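Local coordinates for epoxyqueuosine reductase (Streptococcus thermophilus, PDB 5D6S), which is an iron-sulfur protein of the epoxyqueuosine reductase (QueG) family that holds a cobalamin and two iron/sulfur clusters in one chain, at residues 97-105 with 272-280; 354-365 with 386-397. All coordinates share one frame; numbering follows the deposited sequence.

Contact 1. Residues 97-105 with 272-280; sequences IAVAYPHKL and YNRGIDNPL
N273 faces H103 as the loop 272-280 begins, its carbonyl O lying obliquely to the imidazole, 4.4 Å from H103 CE1. N273 ND2 is hydrogen-bonded to S188 OG and to Q267 O, which pins the start of the loop just after Y272, a residue that touches an iron/sulfur cluster. At I276 the carbonyl O meets the H103 ring at its edge, near the ring plane, on the side of CE1. H103 reaches this oxygen because CG stands between the backbone N and the carbonyl carbon (chi1 85°); K104 CG lies over one face of the same ring. N278 is the centre of the contact. With CG beside its own backbone N (chi1 -82°), the amide is directed at the residues just after the strand, and N278 ND2 gives a weak hydrogen bond to Y101 O (3.3 Å, N-H...O angle 161°). The same ND2 sits 3.7 Å from A100 CB and also makes a second weak bond, to Y186 O. P279 continues the apolar side, its CD 4.0 Å from A100 CB. L280 ends the segment with a looser apolar contact to the proline that follows the strand, its CD2 standing 4.4 Å from P102 CD. An irregular loop is thus laid over the exit of strand 93-100 and the residues that follow it. Beyond the contact, Y101, whose CB is directed away from the loop, stacks its ring on Y191, and its side chain is about 4 Å from the cobalamin; strand 190-197 pairs with 93-100, helix 128-144 packs on I97 and V99, and helix 286-289 touches L105.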
loop_
_atom_site.group_PDB
_atom_site.type_symbol
_atom_site.label_atom_id
_atom_site.label_comp_id
_atom_site.label_asym_id
_atom_site.label_seq_id
_atom_site.Cartn_x
_atom_site.Cartn_y
_atom_site.Cartn_z
ATOM N N ILE A 97 -2.484 -8.629 16.300
ATOM C CA ILE A 97 -1.137 -9.108 15.949
ATOM C C ILE A 97 -0.372 -8.132 15.050
ATOM O O ILE A 97 -0.960 -7.273 14.405
ATOM C CB ILE A 97 -1.140 -10.506 15.310
ATOM C CG1 ILE A 97 -1.856 -10.506 13.977
ATOM C CG2 ILE A 97 -1.800 -11.491 16.248
ATOM C CD1 ILE A 97 -1.524 -11.746 13.173
ATOM N N ALA A 98 0.950 -8.252 15.081
ATOM C CA ALA A 98 1.835 -7.462 14.251
ATOM C C ALA A 98 2.971 -8.351 13.771
ATOM O O ALA A 98 3.561 -9.077 14.567
ATOM C CB ALA A 98 2.385 -6.284 15.024
ATOM N N VAL A 99 3.233 -8.332 12.466
ATOM C CA VAL A 99 4.349 -9.080 11.897
ATOM C C VAL A 99 5.225 -8.048 11.235
ATOM O O VAL A 99 4.750 -7.268 10.405
ATOM C CB VAL A 99 3.898 -10.127 10.868
ATOM C CG1 VAL A 99 5.095 -10.836 10.250
ATOM C CG2 VAL A 99 2.986 -11.150 11.521
ATOM N N ALA A 100 6.502 -8.037 11.595
ATOM C CA ALA A 100 7.410 -7.050 11.044
ATOM C C ALA A 100 7.903 -7.480 9.667
ATOM O O ALA A 100 7.960 -8.671 9.375
ATOM C CB ALA A 100 8.578 -6.832 11.987
ATOM N N TYR A 101 8.258 -6.499 8.833
ATOM C CA TYR A 101 8.822 -6.759 7.496
ATOM C C TYR A 101 9.989 -5.819 7.181
ATOM O O TYR A 101 10.023 -4.668 7.646
ATOM C CB TYR A 101 7.746 -6.648 6.403
ATOM C CG TYR A 101 7.100 -5.277 6.254
ATOM C CD1 TYR A 101 5.982 -4.941 6.982
ATOM C CD2 TYR A 101 7.579 -4.349 5.352
ATOM C CE1 TYR A 101 5.355 -3.708 6.825
ATOM C CE2 TYR A 101 6.967 -3.105 5.197
ATOM C CZ TYR A 101 5.850 -2.785 5.933
ATOM O OH TYR A 101 5.220 -1.553 5.816
ATOM N N PRO A 102 10.977 -6.326 6.420
ATOM C CA PRO A 102 12.136 -5.511 6.088
ATOM C C PRO A 102 11.756 -4.357 5.187
ATOM O O PRO A 102 10.925 -4.524 4.306
ATOM C CB PRO A 102 13.050 -6.470 5.337
ATOM C CG PRO A 102 12.177 -7.605 4.885
ATOM C CD PRO A 102 11.002 -7.660 5.797
ATOM N N HIS A 103 12.412 -3.222 5.375
ATOM C CA HIS A 103 12.216 -2.058 4.533
ATOM C C HIS A 103 13.438 -1.723 3.651
ATOM O O HIS A 103 13.337 -0.946 2.709
ATOM C CB HIS A 103 11.803 -0.876 5.397
ATOM C CG HIS A 103 12.943 -0.133 6.018
ATOM N ND1 HIS A 103 13.680 -0.627 7.077
ATOM C CD2 HIS A 103 13.450 1.094 5.744
ATOM C CE1 HIS A 103 14.595 0.263 7.418
ATOM N NE2 HIS A 103 14.477 1.316 6.626
ATOM N N LYS A 104 14.588 -2.313 3.977
ATOM C CA LYS A 104 15.799 -2.235 3.156
ATOM C C LYS A 104 15.938 -3.581 2.487
ATOM O O LYS A 104 15.487 -4.588 3.025
ATOM C CB LYS A 104 17.047 -1.990 4.008
ATOM C CG LYS A 104 17.374 -0.536 4.340
ATOM C CD LYS A 104 18.325 -0.481 5.543
ATOM C CE LYS A 104 19.552 0.389 5.313
ATOM N NZ LYS A 104 19.209 1.829 5.261
ATOM N N LEU A 105 16.580 -3.604 1.331
ATOM C CA LEU A 105 16.671 -4.824 0.580
ATOM C C LEU A 105 17.924 -5.580 1.042
ATOM O O LEU A 105 19.023 -5.012 1.072
ATOM C CB LEU A 105 16.706 -4.517 -0.921
ATOM C CG LEU A 105 16.082 -5.549 -1.873
ATOM C CD1 LEU A 105 14.602 -5.750 -1.624
ATOM C CD2 LEU A 105 16.305 -5.124 -3.324
ATOM N N TYR A 272 11.447 7.031 14.246
ATOM C CA TYR A 272 11.328 5.670 14.770
ATOM C C TYR A 272 11.776 4.596 13.805
ATOM O O TYR A 272 11.919 3.436 14.205
ATOM C CB TYR A 272 9.902 5.363 15.198
ATOM C CG TYR A 272 9.458 6.057 16.448
ATOM C CD1 TYR A 272 8.940 7.353 16.405
ATOM C CD2 TYR A 272 9.556 5.420 17.690
ATOM C CE1 TYR A 272 8.511 7.987 17.572
ATOM C CE2 TYR A 272 9.145 6.044 18.863
ATOM C CZ TYR A 272 8.616 7.317 18.800
ATOM O OH TYR A 272 8.201 7.911 19.962
ATOM N N ASN A 273 11.968 4.952 12.535
ATOM C CA ASN A 273 12.463 3.987 11.537
ATOM C C ASN A 273 13.958 4.147 11.280
ATOM O O ASN A 273 14.569 3.314 10.611
ATOM C CB ASN A 273 11.659 4.082 10.233
ATOM C CG ASN A 273 10.232 3.524 10.373
ATOM O OD1 ASN A 273 10.043 2.421 10.871
ATOM N ND2 ASN A 273 9.231 4.297 9.931
ATOM N N ARG A 274 14.526 5.208 11.856
ATOM C CA ARG A 274 15.956 5.549 11.780
ATOM C C ARG A 274 16.882 4.331 11.708
ATOM O O ARG A 274 17.686 4.223 10.778
ATOM C CB ARG A 274 16.333 6.439 12.978
ATOM C CG ARG A 274 17.698 7.099 12.931
ATOM C CD ARG A 274 17.795 8.174 11.863
ATOM N NE ARG A 274 19.160 8.708 11.929
ATOM C CZ ARG A 274 19.978 8.907 10.890
ATOM N NH1 ARG A 274 19.579 8.706 9.633
ATOM N NH2 ARG A 274 21.206 9.361 11.107
ATOM N N GLY A 275 16.768 3.406 12.657
ATOM C CA GLY A 275 17.707 2.297 12.700
ATOM C C GLY A 275 17.127 0.941 13.000
ATOM O O GLY A 275 17.432 0.347 14.034
ATOM N N ILE A 276 16.310 0.431 12.086
ATOM C CA ILE A 276 15.856 -0.950 12.175
ATOM C C ILE A 276 16.218 -1.687 10.899
ATOM O O ILE A 276 16.184 -1.122 9.813
ATOM C CB ILE A 276 14.327 -1.090 12.392
ATOM C CG1 ILE A 276 13.803 -0.095 13.413
ATOM C CG2 ILE A 276 13.989 -2.483 12.894
ATOM C CD1 ILE A 276 13.236 1.118 12.759
ATOM N N ASP A 277 16.605 -2.943 11.053
ATOM C CA ASP A 277 16.437 -3.934 9.998
ATOM C C ASP A 277 15.539 -5.013 10.617
ATOM O O ASP A 277 15.534 -5.181 11.831
ATOM C CB ASP A 277 17.795 -4.419 9.419
ATOM C CG ASP A 277 18.358 -5.669 10.102
ATOM O OD1 ASP A 277 17.678 -6.328 10.924
ATOM O OD2 ASP A 277 19.521 -6.010 9.782
ATOM N N ASN A 278 14.752 -5.695 9.801
ATOM C CA ASN A 278 13.709 -6.581 10.304
ATOM C C ASN A 278 13.857 -7.989 9.691
ATOM O O ASN A 278 14.694 -8.192 8.813
ATOM C CB ASN A 278 12.331 -5.945 10.041
ATOM C CG ASN A 278 11.943 -4.906 11.096
ATOM O OD1 ASN A 278 12.557 -4.825 12.161
ATOM N ND2 ASN A 278 10.892 -4.137 10.820
ATOM N N PRO A 279 13.074 -8.974 10.168
ATOM C CA PRO A 279 13.441 -10.371 9.882
ATOM C C PRO A 279 13.209 -10.915 8.446
ATOM O O PRO A 279 14.158 -10.967 7.665
ATOM C CB PRO A 279 12.643 -11.179 10.935
ATOM C CG PRO A 279 11.968 -10.181 11.820
ATOM C CD PRO A 279 11.918 -8.887 11.074
ATOM N N LEU A 280 11.991 -11.341 8.113
ATOM C CA LEU A 280 11.810 -12.262 6.977
ATOM C C LEU A 280 12.203 -11.652 5.625
ATOM O O LEU A 280 13.230 -12.018 5.047
ATOM C CB LEU A 280 10.377 -12.849 6.937
ATOM C CG LEU A 280 9.178 -12.087 6.338
ATOM C CD1 LEU A 280 8.090 -13.056 5.876
ATOM C CD2 LEU A 280 8.621 -11.072 7.328
#

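Contact 2. Residues 354-365 with 386-397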
loop_
_atom_site.group_PDB
_atom_site.type_symbol
_atom_site.label_atom_id
_atom_site.label_comp_id
_atom_site.label_asym_id
_atom_site.label_seq_id
_atom_site.Cartn_x
_atom_site.Cartn_y
_atom_site.Cartn_z
ATOM N N THR A 354 -2.198 3.817 -23.696
ATOM C CA THR A 354 -1.962 4.666 -24.842
ATOM C C THR A 354 -1.840 6.121 -24.433
ATOM O O THR A 354 -0.891 6.825 -24.794
ATOM C CB THR A 354 -3.095 4.519 -25.867
ATOM O OG1 THR A 354 -3.128 3.179 -26.373
ATOM C CG2 THR A 354 -2.903 5.493 -27.051
ATOM N N ALA A 355 -2.838 6.604 -23.711
ATOM C CA ALA A 355 -2.869 8.023 -23.326
ATOM C C ALA A 355 -1.684 8.356 -22.429
ATOM O O ALA A 355 -1.090 9.417 -22.503
ATOM C CB ALA A 355 -4.158 8.338 -22.625
ATOM N N THR A 356 -1.333 7.423 -21.579
ATOM C CA THR A 356 -0.205 7.651 -20.664
ATOM C C THR A 356 1.085 7.694 -21.489
ATOM O O THR A 356 1.894 8.597 -21.329
ATOM C CB THR A 356 -0.159 6.584 -19.587
ATOM O OG1 THR A 356 -1.439 6.539 -18.933
ATOM C CG2 THR A 356 0.918 6.884 -18.612
ATOM N N ALA A 357 1.207 6.772 -22.440
ATOM C CA ALA A 357 2.365 6.727 -23.330
ATOM C C ALA A 357 2.517 8.007 -24.174
ATOM O O ALA A 357 3.625 8.502 -24.336
ATOM C CB ALA A 357 2.299 5.508 -24.231
ATOM N N ILE A 358 1.415 8.539 -24.701
ATOM C CA ILE A 358 1.470 9.783 -25.457
ATOM C C ILE A 358 2.070 10.904 -24.619
ATOM O O ILE A 358 3.009 11.568 -25.043
ATOM C CB ILE A 358 0.069 10.189 -25.934
ATOM C CG1 ILE A 358 -0.334 9.294 -27.106
ATOM C CG2 ILE A 358 0.052 11.647 -26.358
ATOM C CD1 ILE A 358 -1.772 9.445 -27.467
ATOM N N TRP A 359 1.580 11.044 -23.383
ATOM C CA TRP A 359 2.180 11.949 -22.434
ATOM C C TRP A 359 3.665 11.656 -22.268
ATOM O O TRP A 359 4.489 12.564 -22.263
ATOM C CB TRP A 359 1.481 11.839 -21.064
ATOM C CG TRP A 359 2.160 12.618 -19.956
ATOM C CD1 TRP A 359 2.141 13.968 -19.779
ATOM C CD2 TRP A 359 2.964 12.093 -18.908
ATOM N NE1 TRP A 359 2.874 14.319 -18.664
ATOM C CE2 TRP A 359 3.382 13.184 -18.107
ATOM C CE3 TRP A 359 3.358 10.814 -18.547
ATOM C CZ2 TRP A 359 4.191 13.025 -16.987
ATOM C CZ3 TRP A 359 4.177 10.649 -17.409
ATOM C CH2 TRP A 359 4.580 11.748 -16.653
ATOM N N ALA A 360 3.982 10.390 -22.069
ATOM C CA ALA A 360 5.344 9.971 -21.748
ATOM C C ALA A 360 6.326 10.401 -22.856
ATOM O O ALA A 360 7.471 10.818 -22.563
ATOM C CB ALA A 360 5.406 8.471 -21.491
ATOM N N LEU A 361 5.892 10.339 -24.114
ATOM C CA LEU A 361 6.765 10.821 -25.194
ATOM C C LEU A 361 7.050 12.316 -25.078
ATOM O O LEU A 361 8.155 12.758 -25.387
ATOM C CB LEU A 361 6.198 10.488 -26.549
ATOM C CG LEU A 361 6.205 9.006 -26.907
ATOM C CD1 LEU A 361 5.418 8.804 -28.179
ATOM C CD2 LEU A 361 7.600 8.452 -27.080
ATOM N N GLY A 362 6.078 13.085 -24.600
ATOM C CA GLY A 362 6.286 14.510 -24.420
ATOM C C GLY A 362 7.277 14.832 -23.318
ATOM O O GLY A 362 7.810 15.936 -23.237
ATOM N N GLU A 363 7.517 13.865 -22.462
ATOM C CA GLU A 363 8.440 14.031 -21.368
ATOM C C GLU A 363 9.852 13.597 -21.792
ATOM O O GLU A 363 10.842 14.269 -21.485
ATOM C CB GLU A 363 7.938 13.173 -20.180
ATOM C CG GLU A 363 7.149 13.879 -19.067
ATOM C CD GLU A 363 6.777 15.331 -19.322
ATOM O OE1 GLU A 363 5.932 15.619 -20.190
ATOM O OE2 GLU A 363 7.341 16.187 -18.616
ATOM N N ILE A 364 9.925 12.421 -22.420
ATOM C CA ILE A 364 11.178 11.762 -22.783
ATOM C C ILE A 364 11.887 12.487 -23.924
ATOM O O ILE A 364 13.072 12.761 -23.829
ATOM C CB ILE A 364 10.915 10.272 -23.151
ATOM C CG1 ILE A 364 10.602 9.478 -21.880
ATOM C CG2 ILE A 364 12.105 9.648 -23.850
ATOM C CD1 ILE A 364 9.845 8.183 -22.097
ATOM N N VAL A 365 11.170 12.790 -25.000
ATOM C CA VAL A 365 11.777 13.421 -26.177
ATOM C C VAL A 365 11.882 14.932 -25.967
ATOM O O VAL A 365 10.958 15.681 -26.289
ATOM C CB VAL A 365 10.964 13.137 -27.432
ATOM C CG1 VAL A 365 11.614 13.776 -28.641
ATOM C CG2 VAL A 365 10.811 11.633 -27.638
ATOM N N SER A 386 -6.777 9.897 -24.396
ATOM C CA SER A 386 -5.704 10.029 -25.369
ATOM C C SER A 386 -5.720 11.383 -26.096
ATOM O O SER A 386 -4.676 12.033 -26.231
ATOM C CB SER A 386 -5.778 8.914 -26.377
ATOM O OG SER A 386 -5.507 7.667 -25.749
ATOM N N GLN A 387 -6.913 11.819 -26.515
ATOM C CA GLN A 387 -7.109 13.116 -27.169
ATOM C C GLN A 387 -6.599 14.239 -26.287
ATOM O O GLN A 387 -5.790 15.060 -26.704
ATOM C CB GLN A 387 -8.592 13.354 -27.454
ATOM C CG GLN A 387 -8.905 14.616 -28.238
ATOM C CD GLN A 387 -8.616 14.462 -29.720
ATOM O OE1 GLN A 387 -8.766 13.370 -30.292
ATOM N NE2 GLN A 387 -8.204 15.552 -30.360
ATOM N N ALA A 388 -7.006 14.210 -25.028
ATOM C CA ALA A 388 -6.585 15.216 -24.082
ATOM C C ALA A 388 -5.070 15.282 -23.921
ATOM O O ALA A 388 -4.482 16.370 -23.955
ATOM C CB ALA A 388 -7.251 14.966 -22.748
ATOM N N GLU A 389 -4.432 14.134 -23.739
ATOM C CA GLU A 389 -2.972 14.093 -23.543
ATOM C C GLU A 389 -2.263 14.526 -24.809
ATOM O O GLU A 389 -1.252 15.213 -24.755
ATOM C CB GLU A 389 -2.489 12.678 -23.134
ATOM C CG GLU A 389 -3.024 12.166 -21.805
ATOM C CD GLU A 389 -2.661 13.051 -20.622
ATOM O OE1 GLU A 389 -3.499 13.193 -19.702
ATOM O OE2 GLU A 389 -1.549 13.638 -20.603
ATOM N N TRP A 390 -2.812 14.122 -25.943
ATOM C CA TRP A 390 -2.269 14.483 -27.239
ATOM C C TRP A 390 -2.282 15.990 -27.456
ATOM O O TRP A 390 -1.283 16.555 -27.901
ATOM C CB TRP A 390 -3.075 13.792 -28.339
ATOM C CG TRP A 390 -2.694 14.137 -29.736
ATOM C CD1 TRP A 390 -1.561 13.776 -30.382
ATOM C CD2 TRP A 390 -3.473 14.874 -30.672
ATOM N NE1 TRP A 390 -1.581 14.237 -31.674
ATOM C CE2 TRP A 390 -2.746 14.916 -31.876
ATOM C CE3 TRP A 390 -4.715 15.503 -30.610
ATOM C CZ2 TRP A 390 -3.209 15.561 -32.996
ATOM C CZ3 TRP A 390 -5.188 16.148 -31.741
ATOM C CH2 TRP A 390 -4.442 16.168 -32.914
ATOM N N GLU A 391 -3.412 16.629 -27.185
ATOM C CA GLU A 391 -3.501 18.091 -27.306
ATOM C C GLU A 391 -2.408 18.787 -26.503
ATOM O O GLU A 391 -1.841 19.763 -26.945
ATOM C CB GLU A 391 -4.865 18.594 -26.848
ATOM C CG GLU A 391 -5.957 18.323 -27.845
ATOM C CD GLU A 391 -7.349 18.608 -27.295
ATOM O OE1 GLU A 391 -7.452 19.337 -26.278
ATOM O OE2 GLU A 391 -8.339 18.095 -27.892
ATOM N N LEU A 392 -2.137 18.282 -25.313
ATOM C CA LEU A 392 -1.118 18.886 -24.464
ATOM C C LEU A 392 0.279 18.746 -25.039
ATOM O O LEU A 392 1.077 19.675 -24.932
ATOM C CB LEU A 392 -1.156 18.283 -23.050
ATOM C CG LEU A 392 -2.241 18.870 -22.140
ATOM C CD1 LEU A 392 -2.577 17.939 -20.981
ATOM C CD2 LEU A 392 -1.816 20.227 -21.607
ATOM N N VAL A 393 0.606 17.579 -25.597
ATOM C CA VAL A 393 1.950 17.374 -26.162
ATOM C C VAL A 393 2.081 18.260 -27.381
ATOM O O VAL A 393 3.014 19.021 -27.503
ATOM C CB VAL A 393 2.232 15.898 -26.511
ATOM C CG1 VAL A 393 3.496 15.792 -27.315
ATOM C CG2 VAL A 393 2.358 15.060 -25.241
ATOM N N CYS A 394 1.106 18.174 -28.270
ATOM C CA CYS A 394 1.046 19.072 -29.379
ATOM C C CYS A 394 1.314 20.520 -28.942
ATOM O O CYS A 394 2.217 21.175 -29.457
ATOM C CB CYS A 394 -0.287 18.924 -30.085
ATOM S SG CYS A 394 -0.379 17.402 -31.065
ATOM N N ALA A 395 0.565 21.019 -27.975
ATOM C CA ALA A 395 0.747 22.402 -27.527
ATOM C C ALA A 395 2.154 22.655 -27.019
ATOM O O ALA A 395 2.743 23.701 -27.284
ATOM C CB ALA A 395 -0.254 22.756 -26.443
ATOM N N LYS A 396 2.680 21.711 -26.256
ATOM C CA LYS A 396 4.040 21.810 -25.737
ATOM C C LYS A 396 5.079 21.837 -26.880
ATOM O O LYS A 396 6.135 22.415 -26.743
ATOM C CB LYS A 396 4.282 20.635 -24.798
ATOM C CG LYS A 396 5.701 20.461 -24.304
ATOM C CD LYS A 396 5.746 19.291 -23.341
ATOM C CE LYS A 396 7.120 19.142 -22.718
ATOM N NZ LYS A 396 7.009 18.302 -21.500
ATOM N N TRP A 397 4.780 21.167 -27.988
ATOM C CA TRP A 397 5.708 21.070 -29.105
ATOM C C TRP A 397 5.337 22.035 -30.207
ATOM O O TRP A 397 5.824 21.923 -31.325
ATOM C CB TRP A 397 5.736 19.634 -29.656
ATOM C CG TRP A 397 6.421 18.621 -28.771
ATOM C CD1 TRP A 397 7.053 18.853 -27.609
ATOM C CD2 TRP A 397 6.570 17.222 -29.042
ATOM N NE1 TRP A 397 7.591 17.682 -27.113
ATOM C CE2 TRP A 397 7.306 16.665 -27.982
ATOM C CE3 TRP A 397 6.175 16.397 -30.091
ATOM C CZ2 TRP A 397 7.612 15.308 -27.911
ATOM C CZ3 TRP A 397 6.494 15.054 -30.036
ATOM C CH2 TRP A 397 7.203 14.521 -28.947
#
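In I358, CG1 is anti to the carbonyl carbon (chi1 -75°), which leaves CG2 anti to the backbone N; CD1 continues outward with chi2 extended. The two ends are thereby split between successive turns of helix 386-396: I358 CG2 lies 3.8 Å from W390 CA, I358 CD1 4.2 Å from S386 CB. The side chain is a knob in the hole formed by S386, E389, W390 and V393. K396, with CG anti to the backbone N and extended beyond, carries NZ across to the C-terminal end of helix 354-364, where it bonds G362 O at 3.0 Å from above the carbonyl plane and makes a weaker salt bridge to E363 OE1. G362, with no side chain, lets V393 CG2 approach its CA; the same methyl also packs on I358. W397 adds its indole: CZ2 lies 4.0 Å from V365 CB, L361 O is at the ring edge, and V393 CG1 covers the centre of one face. E389 runs beside W359, carboxylate and ring planes 89° apart, and R253 serves both, as salt-bridge partner of E389 OE1 and cation-pi partner of the indole. The two helices run nearly parallel (7°), their axes 8.3 Å apart, in an all-helical C-terminal part. Helix 370-377 lies between them in sequence and packs on V393 and W397, while helices 318-331 and 338-347 cover other sides of 354-364.

In the fold
From the N terminus, the chain enters contact 1 on strand 93-100, in the four-stranded sheet, and reaches its partner 272-280 past helix 265-268. This closes a long loop of 166 residues that takes in strands 152-155 and 190-197 and the cluster-binding cysteines, tying the sheet to the loop that follows helix 265-268 and carries Y272 of a cluster pocket. The chain then goes on into the helical C-terminal part, where contact 2 closes a short loop of 20 residues around helix 370-377. The two contacts are in series, neither nested nor crossed. Contact 1 and contact 2 lie on opposite sides of the chain's centre, their own centres 40 Å apart.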